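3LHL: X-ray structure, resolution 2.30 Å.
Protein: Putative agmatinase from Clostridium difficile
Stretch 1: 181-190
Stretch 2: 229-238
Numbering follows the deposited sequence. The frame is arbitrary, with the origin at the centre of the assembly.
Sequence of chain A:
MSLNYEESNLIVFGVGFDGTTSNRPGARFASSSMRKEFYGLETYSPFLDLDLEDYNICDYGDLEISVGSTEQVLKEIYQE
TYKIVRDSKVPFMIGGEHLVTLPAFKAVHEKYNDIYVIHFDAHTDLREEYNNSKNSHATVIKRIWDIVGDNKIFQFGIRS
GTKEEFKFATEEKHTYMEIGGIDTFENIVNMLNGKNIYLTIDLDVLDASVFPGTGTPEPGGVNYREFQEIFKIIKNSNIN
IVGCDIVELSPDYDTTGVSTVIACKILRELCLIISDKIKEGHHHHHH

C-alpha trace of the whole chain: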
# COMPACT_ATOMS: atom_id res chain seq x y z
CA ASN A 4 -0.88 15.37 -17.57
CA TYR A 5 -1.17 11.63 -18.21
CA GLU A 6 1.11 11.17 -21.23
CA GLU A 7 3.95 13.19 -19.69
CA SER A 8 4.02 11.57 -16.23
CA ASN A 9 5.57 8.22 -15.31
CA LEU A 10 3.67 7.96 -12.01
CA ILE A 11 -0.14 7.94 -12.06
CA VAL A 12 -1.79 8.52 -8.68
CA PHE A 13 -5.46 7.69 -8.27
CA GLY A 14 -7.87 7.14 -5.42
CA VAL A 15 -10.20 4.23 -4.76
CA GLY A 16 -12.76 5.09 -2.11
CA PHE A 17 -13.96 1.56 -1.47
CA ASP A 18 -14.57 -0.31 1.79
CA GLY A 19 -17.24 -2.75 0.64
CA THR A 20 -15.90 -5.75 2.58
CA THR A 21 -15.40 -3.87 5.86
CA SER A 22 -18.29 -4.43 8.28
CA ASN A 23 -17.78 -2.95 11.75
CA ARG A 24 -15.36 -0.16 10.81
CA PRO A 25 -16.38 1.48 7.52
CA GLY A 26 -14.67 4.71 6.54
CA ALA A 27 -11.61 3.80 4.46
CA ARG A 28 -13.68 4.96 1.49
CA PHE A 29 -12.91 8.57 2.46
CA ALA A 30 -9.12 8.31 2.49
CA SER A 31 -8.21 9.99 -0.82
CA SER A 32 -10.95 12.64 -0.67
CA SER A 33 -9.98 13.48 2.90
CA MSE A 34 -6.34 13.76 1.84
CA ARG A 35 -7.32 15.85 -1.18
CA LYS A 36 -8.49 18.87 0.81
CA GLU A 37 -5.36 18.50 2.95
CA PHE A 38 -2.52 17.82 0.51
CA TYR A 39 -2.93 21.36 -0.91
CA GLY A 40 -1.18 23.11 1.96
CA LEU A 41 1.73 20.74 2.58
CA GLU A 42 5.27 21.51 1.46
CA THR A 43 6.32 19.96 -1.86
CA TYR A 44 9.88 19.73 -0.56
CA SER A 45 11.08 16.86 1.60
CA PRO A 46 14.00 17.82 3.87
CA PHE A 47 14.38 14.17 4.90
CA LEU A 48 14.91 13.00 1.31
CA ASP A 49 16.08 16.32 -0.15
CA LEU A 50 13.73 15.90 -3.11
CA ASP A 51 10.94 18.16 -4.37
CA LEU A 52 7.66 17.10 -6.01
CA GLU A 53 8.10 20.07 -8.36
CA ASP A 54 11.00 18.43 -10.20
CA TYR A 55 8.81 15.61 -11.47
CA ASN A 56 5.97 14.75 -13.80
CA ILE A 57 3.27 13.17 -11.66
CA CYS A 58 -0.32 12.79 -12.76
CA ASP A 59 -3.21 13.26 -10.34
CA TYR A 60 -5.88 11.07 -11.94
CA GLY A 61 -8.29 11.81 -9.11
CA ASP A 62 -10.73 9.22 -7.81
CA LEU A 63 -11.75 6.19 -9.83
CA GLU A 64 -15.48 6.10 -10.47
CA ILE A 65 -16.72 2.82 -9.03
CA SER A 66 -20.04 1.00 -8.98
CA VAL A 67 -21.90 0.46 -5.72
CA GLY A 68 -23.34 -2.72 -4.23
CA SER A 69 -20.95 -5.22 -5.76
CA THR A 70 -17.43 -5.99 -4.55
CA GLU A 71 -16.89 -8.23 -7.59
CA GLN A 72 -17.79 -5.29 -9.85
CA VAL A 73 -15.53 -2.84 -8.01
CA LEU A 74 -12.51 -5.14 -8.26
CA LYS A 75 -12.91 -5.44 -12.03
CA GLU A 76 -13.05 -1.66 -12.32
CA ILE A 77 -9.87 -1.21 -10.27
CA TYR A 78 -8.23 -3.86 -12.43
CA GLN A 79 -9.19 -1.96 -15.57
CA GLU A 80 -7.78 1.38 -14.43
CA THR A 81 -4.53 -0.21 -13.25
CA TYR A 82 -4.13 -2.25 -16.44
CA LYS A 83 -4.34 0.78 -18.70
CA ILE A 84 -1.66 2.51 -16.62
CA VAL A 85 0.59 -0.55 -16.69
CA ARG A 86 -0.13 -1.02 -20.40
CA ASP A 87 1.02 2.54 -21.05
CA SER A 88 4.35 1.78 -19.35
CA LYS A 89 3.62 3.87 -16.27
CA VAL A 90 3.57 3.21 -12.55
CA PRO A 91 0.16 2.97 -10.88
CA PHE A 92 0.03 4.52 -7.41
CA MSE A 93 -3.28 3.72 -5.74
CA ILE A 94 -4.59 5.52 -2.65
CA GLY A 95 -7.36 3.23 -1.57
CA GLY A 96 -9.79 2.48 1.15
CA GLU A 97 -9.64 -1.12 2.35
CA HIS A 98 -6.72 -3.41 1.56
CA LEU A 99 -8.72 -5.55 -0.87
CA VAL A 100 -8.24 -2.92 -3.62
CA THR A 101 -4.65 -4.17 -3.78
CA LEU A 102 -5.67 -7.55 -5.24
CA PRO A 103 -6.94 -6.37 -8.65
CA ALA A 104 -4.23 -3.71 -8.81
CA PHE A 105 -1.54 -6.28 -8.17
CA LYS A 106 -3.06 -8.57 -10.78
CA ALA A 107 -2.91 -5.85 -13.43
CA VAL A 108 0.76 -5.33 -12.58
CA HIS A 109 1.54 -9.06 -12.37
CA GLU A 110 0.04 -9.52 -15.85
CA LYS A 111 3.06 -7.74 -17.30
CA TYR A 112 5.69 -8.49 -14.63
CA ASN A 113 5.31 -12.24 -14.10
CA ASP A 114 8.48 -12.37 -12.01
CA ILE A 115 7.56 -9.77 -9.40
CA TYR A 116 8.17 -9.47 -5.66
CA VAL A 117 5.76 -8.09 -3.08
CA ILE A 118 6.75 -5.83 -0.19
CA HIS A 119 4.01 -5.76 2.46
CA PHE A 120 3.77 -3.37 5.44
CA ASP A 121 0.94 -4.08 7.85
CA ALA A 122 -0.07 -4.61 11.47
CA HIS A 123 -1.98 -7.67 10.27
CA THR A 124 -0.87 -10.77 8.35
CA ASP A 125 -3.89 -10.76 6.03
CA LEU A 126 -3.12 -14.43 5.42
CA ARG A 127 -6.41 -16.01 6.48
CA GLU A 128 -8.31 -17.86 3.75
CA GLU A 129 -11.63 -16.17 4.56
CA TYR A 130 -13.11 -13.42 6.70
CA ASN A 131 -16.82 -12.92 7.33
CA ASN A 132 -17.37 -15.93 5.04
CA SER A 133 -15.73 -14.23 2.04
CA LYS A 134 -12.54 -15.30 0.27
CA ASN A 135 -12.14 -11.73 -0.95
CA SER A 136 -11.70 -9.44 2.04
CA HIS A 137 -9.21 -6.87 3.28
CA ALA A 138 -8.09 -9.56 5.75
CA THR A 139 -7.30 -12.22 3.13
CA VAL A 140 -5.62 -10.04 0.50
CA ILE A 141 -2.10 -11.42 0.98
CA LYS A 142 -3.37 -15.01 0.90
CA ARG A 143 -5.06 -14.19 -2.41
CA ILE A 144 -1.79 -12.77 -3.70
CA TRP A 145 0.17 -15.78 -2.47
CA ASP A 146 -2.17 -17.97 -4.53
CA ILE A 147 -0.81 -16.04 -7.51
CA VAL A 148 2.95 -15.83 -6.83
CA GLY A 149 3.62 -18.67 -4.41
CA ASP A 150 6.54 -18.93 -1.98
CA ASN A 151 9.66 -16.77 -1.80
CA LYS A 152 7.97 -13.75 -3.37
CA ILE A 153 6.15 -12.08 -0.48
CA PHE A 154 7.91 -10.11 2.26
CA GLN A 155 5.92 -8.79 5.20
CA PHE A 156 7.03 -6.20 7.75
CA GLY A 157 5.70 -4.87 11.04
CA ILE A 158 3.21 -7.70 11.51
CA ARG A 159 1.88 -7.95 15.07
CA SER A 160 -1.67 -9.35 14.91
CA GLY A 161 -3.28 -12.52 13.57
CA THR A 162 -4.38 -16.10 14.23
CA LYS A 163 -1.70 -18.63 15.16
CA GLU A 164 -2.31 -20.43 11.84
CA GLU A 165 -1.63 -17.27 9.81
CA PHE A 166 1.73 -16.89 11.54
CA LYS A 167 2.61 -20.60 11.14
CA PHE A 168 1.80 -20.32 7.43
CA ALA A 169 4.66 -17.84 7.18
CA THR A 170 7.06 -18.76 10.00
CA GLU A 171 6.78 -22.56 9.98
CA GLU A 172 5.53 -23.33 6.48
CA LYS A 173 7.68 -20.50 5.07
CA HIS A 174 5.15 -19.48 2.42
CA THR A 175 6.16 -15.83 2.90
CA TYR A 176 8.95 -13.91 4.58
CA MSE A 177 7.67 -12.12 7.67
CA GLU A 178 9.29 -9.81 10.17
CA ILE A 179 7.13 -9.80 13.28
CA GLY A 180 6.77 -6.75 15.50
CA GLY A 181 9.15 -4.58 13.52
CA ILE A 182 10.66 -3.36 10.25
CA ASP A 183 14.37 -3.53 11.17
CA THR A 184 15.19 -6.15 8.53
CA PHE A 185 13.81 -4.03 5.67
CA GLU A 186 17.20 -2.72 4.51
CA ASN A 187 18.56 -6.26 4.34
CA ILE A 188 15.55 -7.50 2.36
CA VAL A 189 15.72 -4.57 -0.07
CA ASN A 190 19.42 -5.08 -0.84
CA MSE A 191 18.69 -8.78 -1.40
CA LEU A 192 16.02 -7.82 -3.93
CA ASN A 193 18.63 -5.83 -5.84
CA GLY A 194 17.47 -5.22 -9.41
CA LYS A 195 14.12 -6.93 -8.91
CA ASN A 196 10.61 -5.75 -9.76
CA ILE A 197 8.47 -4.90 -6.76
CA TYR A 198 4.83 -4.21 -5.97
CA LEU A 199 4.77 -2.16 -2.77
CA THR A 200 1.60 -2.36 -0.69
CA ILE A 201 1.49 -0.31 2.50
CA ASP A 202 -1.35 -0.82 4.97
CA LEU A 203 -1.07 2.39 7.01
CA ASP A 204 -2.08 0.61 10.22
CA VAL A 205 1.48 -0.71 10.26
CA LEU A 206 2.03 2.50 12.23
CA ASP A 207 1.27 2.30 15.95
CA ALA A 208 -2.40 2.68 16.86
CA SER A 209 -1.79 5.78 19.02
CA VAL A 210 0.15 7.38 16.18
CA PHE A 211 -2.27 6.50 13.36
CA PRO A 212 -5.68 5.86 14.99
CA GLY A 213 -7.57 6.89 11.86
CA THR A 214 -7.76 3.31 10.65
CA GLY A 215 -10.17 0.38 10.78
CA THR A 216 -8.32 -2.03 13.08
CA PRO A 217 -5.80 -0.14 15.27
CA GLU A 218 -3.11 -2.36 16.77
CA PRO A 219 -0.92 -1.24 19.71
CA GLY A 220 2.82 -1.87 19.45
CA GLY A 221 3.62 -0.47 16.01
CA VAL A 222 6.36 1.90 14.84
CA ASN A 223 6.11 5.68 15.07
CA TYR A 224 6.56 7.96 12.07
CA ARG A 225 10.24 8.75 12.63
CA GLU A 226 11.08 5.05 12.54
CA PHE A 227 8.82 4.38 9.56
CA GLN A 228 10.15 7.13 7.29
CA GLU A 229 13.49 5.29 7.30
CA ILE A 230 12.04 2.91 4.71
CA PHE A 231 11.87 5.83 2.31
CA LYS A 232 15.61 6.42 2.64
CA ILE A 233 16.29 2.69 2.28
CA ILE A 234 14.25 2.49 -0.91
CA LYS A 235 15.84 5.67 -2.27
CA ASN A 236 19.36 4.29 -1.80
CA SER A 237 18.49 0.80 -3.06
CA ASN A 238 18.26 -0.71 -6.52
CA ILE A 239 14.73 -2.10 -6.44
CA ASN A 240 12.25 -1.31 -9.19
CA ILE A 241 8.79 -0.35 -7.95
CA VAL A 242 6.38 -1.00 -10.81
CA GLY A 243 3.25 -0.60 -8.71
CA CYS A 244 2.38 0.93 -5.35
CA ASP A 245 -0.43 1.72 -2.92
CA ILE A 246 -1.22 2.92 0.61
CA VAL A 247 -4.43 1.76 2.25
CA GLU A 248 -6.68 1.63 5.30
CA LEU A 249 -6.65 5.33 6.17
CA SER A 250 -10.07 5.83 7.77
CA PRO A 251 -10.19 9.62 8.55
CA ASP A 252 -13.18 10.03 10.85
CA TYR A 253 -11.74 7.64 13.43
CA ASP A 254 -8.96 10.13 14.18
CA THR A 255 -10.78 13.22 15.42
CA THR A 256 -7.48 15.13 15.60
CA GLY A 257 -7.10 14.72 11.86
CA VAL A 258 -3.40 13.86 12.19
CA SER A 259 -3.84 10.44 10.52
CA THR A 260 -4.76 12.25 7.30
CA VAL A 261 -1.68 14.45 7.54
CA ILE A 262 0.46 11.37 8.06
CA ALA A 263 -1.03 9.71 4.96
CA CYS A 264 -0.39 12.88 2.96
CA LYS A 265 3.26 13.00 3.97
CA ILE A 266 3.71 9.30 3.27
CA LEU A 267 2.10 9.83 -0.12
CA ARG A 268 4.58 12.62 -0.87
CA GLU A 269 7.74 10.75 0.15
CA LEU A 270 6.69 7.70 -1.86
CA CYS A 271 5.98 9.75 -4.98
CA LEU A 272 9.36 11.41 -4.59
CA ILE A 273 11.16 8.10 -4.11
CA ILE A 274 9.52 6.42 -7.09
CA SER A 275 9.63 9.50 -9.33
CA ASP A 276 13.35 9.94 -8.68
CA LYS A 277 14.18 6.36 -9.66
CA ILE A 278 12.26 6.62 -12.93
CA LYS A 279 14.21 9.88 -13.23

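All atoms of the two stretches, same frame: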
# COMPACT_ATOMS: atom_id res chain seq x y z
N GLY A 181 8.19 -5.60 13.89
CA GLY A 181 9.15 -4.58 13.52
C GLY A 181 9.43 -4.50 12.03
O GLY A 181 8.88 -5.27 11.24
N ILE A 182 10.29 -3.56 11.65
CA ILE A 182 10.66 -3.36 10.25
C ILE A 182 12.19 -3.23 10.11
O ILE A 182 12.69 -2.79 9.08
CB ILE A 182 10.02 -2.07 9.69
CG1 ILE A 182 10.49 -0.87 10.52
CG2 ILE A 182 8.49 -2.17 9.76
CD1 ILE A 182 9.95 0.45 10.04
N ASP A 183 12.91 -3.63 11.15
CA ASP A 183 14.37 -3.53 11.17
C ASP A 183 15.12 -4.28 10.08
O ASP A 183 16.21 -3.87 9.69
CB ASP A 183 14.89 -3.98 12.54
CG ASP A 183 14.34 -3.13 13.68
OD1 ASP A 183 14.52 -1.90 13.63
OD2 ASP A 183 13.73 -3.70 14.61
N THR A 184 14.54 -5.37 9.57
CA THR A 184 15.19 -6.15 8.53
C THR A 184 14.94 -5.63 7.12
O THR A 184 15.48 -6.17 6.15
CB THR A 184 14.73 -7.62 8.57
OG1 THR A 184 13.33 -7.69 8.26
CG2 THR A 184 14.96 -8.22 9.95
N PHE A 185 14.14 -4.57 6.99
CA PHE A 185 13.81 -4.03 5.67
C PHE A 185 15.01 -3.71 4.77
O PHE A 185 15.00 -4.06 3.59
CB PHE A 185 12.94 -2.77 5.80
CG PHE A 185 12.31 -2.35 4.49
CD1 PHE A 185 11.47 -3.22 3.79
CD2 PHE A 185 12.57 -1.09 3.94
CE1 PHE A 185 10.90 -2.85 2.56
CE2 PHE A 185 12.01 -0.71 2.72
CZ PHE A 185 11.18 -1.59 2.02
N GLU A 186 16.03 -3.06 5.31
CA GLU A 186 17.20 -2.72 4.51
C GLU A 186 17.87 -3.97 3.96
O GLU A 186 18.29 -4.00 2.80
CB GLU A 186 18.21 -1.90 5.33
CG GLU A 186 19.44 -1.46 4.54
CD GLU A 186 20.27 -0.42 5.29
OE1 GLU A 186 20.15 -0.34 6.53
OE2 GLU A 186 21.04 0.32 4.64
N ASN A 187 17.96 -5.01 4.78
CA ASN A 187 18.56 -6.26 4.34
C ASN A 187 17.75 -6.89 3.21
O ASN A 187 18.32 -7.34 2.21
CB ASN A 187 18.68 -7.25 5.50
CG ASN A 187 19.91 -7.02 6.35
OD1 ASN A 187 20.88 -6.41 5.90
ND2 ASN A 187 19.90 -7.51 7.58
N ILE A 188 16.43 -6.92 3.37
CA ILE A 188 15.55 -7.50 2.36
C ILE A 188 15.63 -6.73 1.04
O ILE A 188 15.70 -7.34 -0.02
CB ILE A 188 14.08 -7.52 2.84
CG1 ILE A 188 13.93 -8.53 3.98
CG2 ILE A 188 13.14 -7.90 1.68
CD1 ILE A 188 14.41 -9.94 3.63
N VAL A 189 15.65 -5.41 1.13
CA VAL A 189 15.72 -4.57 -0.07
C VAL A 189 17.01 -4.78 -0.86
O VAL A 189 16.99 -4.87 -2.08
CB VAL A 189 15.56 -3.08 0.30
CG1 VAL A 189 15.75 -2.22 -0.93
CG2 VAL A 189 14.17 -2.85 0.89
N ASN A 190 18.15 -4.85 -0.16
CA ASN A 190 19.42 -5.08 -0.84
C ASN A 190 19.40 -6.45 -1.51
O ASN A 190 19.94 -6.62 -2.61
CB ASN A 190 20.58 -5.02 0.16
CG ASN A 190 20.97 -3.60 0.51
OD1 ASN A 190 21.10 -2.75 -0.37
ND2 ASN A 190 21.17 -3.35 1.80
N GLU A 229 12.19 5.86 7.67
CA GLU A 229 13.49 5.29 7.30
C GLU A 229 13.37 4.38 6.07
O GLU A 229 14.33 4.22 5.32
CB GLU A 229 14.07 4.49 8.47
CG GLU A 229 14.63 5.34 9.59
CD GLU A 229 15.71 6.30 9.10
OE1 GLU A 229 16.61 5.85 8.35
OE2 GLU A 229 15.66 7.49 9.47
N ILE A 230 12.20 3.79 5.87
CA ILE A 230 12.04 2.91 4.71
C ILE A 230 12.13 3.71 3.42
O ILE A 230 12.50 3.18 2.38
CB ILE A 230 10.69 2.14 4.73
CG1 ILE A 230 9.52 3.09 4.43
CG2 ILE A 230 10.49 1.47 6.07
CD1 ILE A 230 8.27 2.36 3.99
N PHE A 231 11.80 5.00 3.50
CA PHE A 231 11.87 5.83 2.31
C PHE A 231 13.33 6.04 1.90
O PHE A 231 13.66 6.02 0.72
CB PHE A 231 11.19 7.18 2.55
CG PHE A 231 9.73 7.05 2.91
CD1 PHE A 231 8.92 6.13 2.26
CD2 PHE A 231 9.18 7.85 3.91
CE1 PHE A 231 7.57 6.01 2.59
CE2 PHE A 231 7.84 7.74 4.24
CZ PHE A 231 7.03 6.81 3.58
N LYS A 232 14.19 6.22 2.90
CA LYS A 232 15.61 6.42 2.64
C LYS A 232 16.20 5.13 2.08
O LYS A 232 16.99 5.15 1.13
CB LYS A 232 16.32 6.82 3.94
CG LYS A 232 17.72 7.38 3.72
CD LYS A 232 18.38 7.73 5.05
CE LYS A 232 19.57 6.82 5.34
NZ LYS A 232 19.19 5.37 5.40
N ILE A 233 15.82 4.01 2.69
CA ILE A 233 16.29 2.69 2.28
C ILE A 233 15.91 2.38 0.83
O ILE A 233 16.71 1.82 0.07
CB ILE A 233 15.72 1.61 3.21
CG1 ILE A 233 16.31 1.80 4.62
CG2 ILE A 233 16.01 0.22 2.66
CD1 ILE A 233 15.62 1.01 5.69
N ILE A 234 14.69 2.73 0.45
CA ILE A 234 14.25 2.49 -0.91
C ILE A 234 15.00 3.43 -1.86
O ILE A 234 15.44 3.02 -2.93
CB ILE A 234 12.73 2.71 -1.06
CG1 ILE A 234 11.98 1.53 -0.44
CG2 ILE A 234 12.35 2.89 -2.52
CD1 ILE A 234 10.49 1.67 -0.47
N LYS A 235 15.14 4.69 -1.45
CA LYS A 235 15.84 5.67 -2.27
C LYS A 235 17.28 5.26 -2.59
O LYS A 235 17.74 5.46 -3.70
CB LYS A 235 15.85 7.04 -1.59
CG LYS A 235 16.71 8.07 -2.32
CD LYS A 235 16.63 9.44 -1.67
CE LYS A 235 17.50 10.46 -2.38
NZ LYS A 235 18.96 10.17 -2.25
N ASN A 236 17.97 4.70 -1.60
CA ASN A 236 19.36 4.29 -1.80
C ASN A 236 19.51 2.87 -2.34
O ASN A 236 20.63 2.41 -2.57
CB ASN A 236 20.15 4.40 -0.48
CG ASN A 236 20.20 5.82 0.05
OD1 ASN A 236 20.33 6.78 -0.71
ND2 ASN A 236 20.13 5.97 1.37
N SER A 237 18.41 2.17 -2.56
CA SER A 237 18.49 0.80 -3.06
C SER A 237 18.38 0.73 -4.57
O SER A 237 18.29 1.74 -5.26
CB SER A 237 17.37 -0.05 -2.46
OG SER A 237 16.15 0.18 -3.13
N ASN A 238 18.38 -0.50 -5.09
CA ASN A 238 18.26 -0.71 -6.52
C ASN A 238 17.05 -1.58 -6.83
O ASN A 238 17.13 -2.49 -7.66
CB ASN A 238 19.52 -1.35 -7.09
CG ASN A 238 19.49 -1.44 -8.61
OD1 ASN A 238 19.16 -0.47 -9.29
ND2 ASN A 238 19.85 -2.60 -9.15
O HOH W 1 20.14 2.91 3.05
O HOH W 2 18.26 -2.99 -3.86
O HOH W 3 21.01 -0.07 -0.79

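How do the two backbones lie against each other? Stretch 1 enters through a type I beta turn from Ile182 to Phe185, closed by a hydrogen bond from Phe185 N to Ile182 O (3.1 Å), and continues as a helix from Phe185 onward. Most of stretch 2 is helical, and it leaves as a loop at Ser237 and Asn238. The helices run in nearly the same direction, with 22° between their axes and a closest approach of 9.9 Å. They come near enough for side chains to interlock, and where Glu186 meets Ile233 the CA atoms are just 5.9 Å apart. No direct hydrogen bond crosses between the stretches; within each helix the usual i to i+4 bonds form, as in Val189 N to Phe185 O (2.9 Å) and Ile233 N to Glu229 O (3.0 Å).

What fills the space between the helices? Phe185, a t rotamer at chi1, points toward stretch 2 and sets its ring among three isoleucines. Phe185 CE2 lies 3.7 Å from Ile230 CB and 3.9 Å from Ile234 CG1, the latter at the ring edge, while Phe185 CD2 is 3.9 Å from Ile233 CG2. These are van der Waals contacts between apolar groups, and the burial of Phe185 keeps its ring from water. Just before the helix, Ile182 extends the apolar patch, bringing its CD1 to 4.1 Å from Ile230 CG2.

What does Ile233 meet on stretch 1? The Ile233 CG2 methyl reaches the backbone of stretch 1, 3.7 Å from Glu186 CA, and also sits 4.0 Å from Val189 CG2. The aliphatic base of Glu186 adds to this packing, with its CB 3.9 Å from Ile233 CD1, while its carboxylate continues to a water: the water donates to Glu186 OE2 (3.2 Å) and accepts a weak bond from Asn236 ND2 (3.5 Å).

How is the contact finished at the C-terminal end of stretch 2? Val189 CG1 lies a tight 3.1 Å from Ser237 CB, a carbon-carbon approach without polar character. The serine hydroxyl bonds within its own stretch, donating from Ser237 OG to Ile234 O (2.9 Å). Water supplies the polar links here. One molecule donates to Val189 O (2.9 Å) and accepts from Asn238 N (2.8 Å); another donates to both Asn190 OD1 (2.7 Å) and Asn236 O (3.1 Å). Thus the direct contacts are largely apolar, and three waters make the polar connections between the stretches.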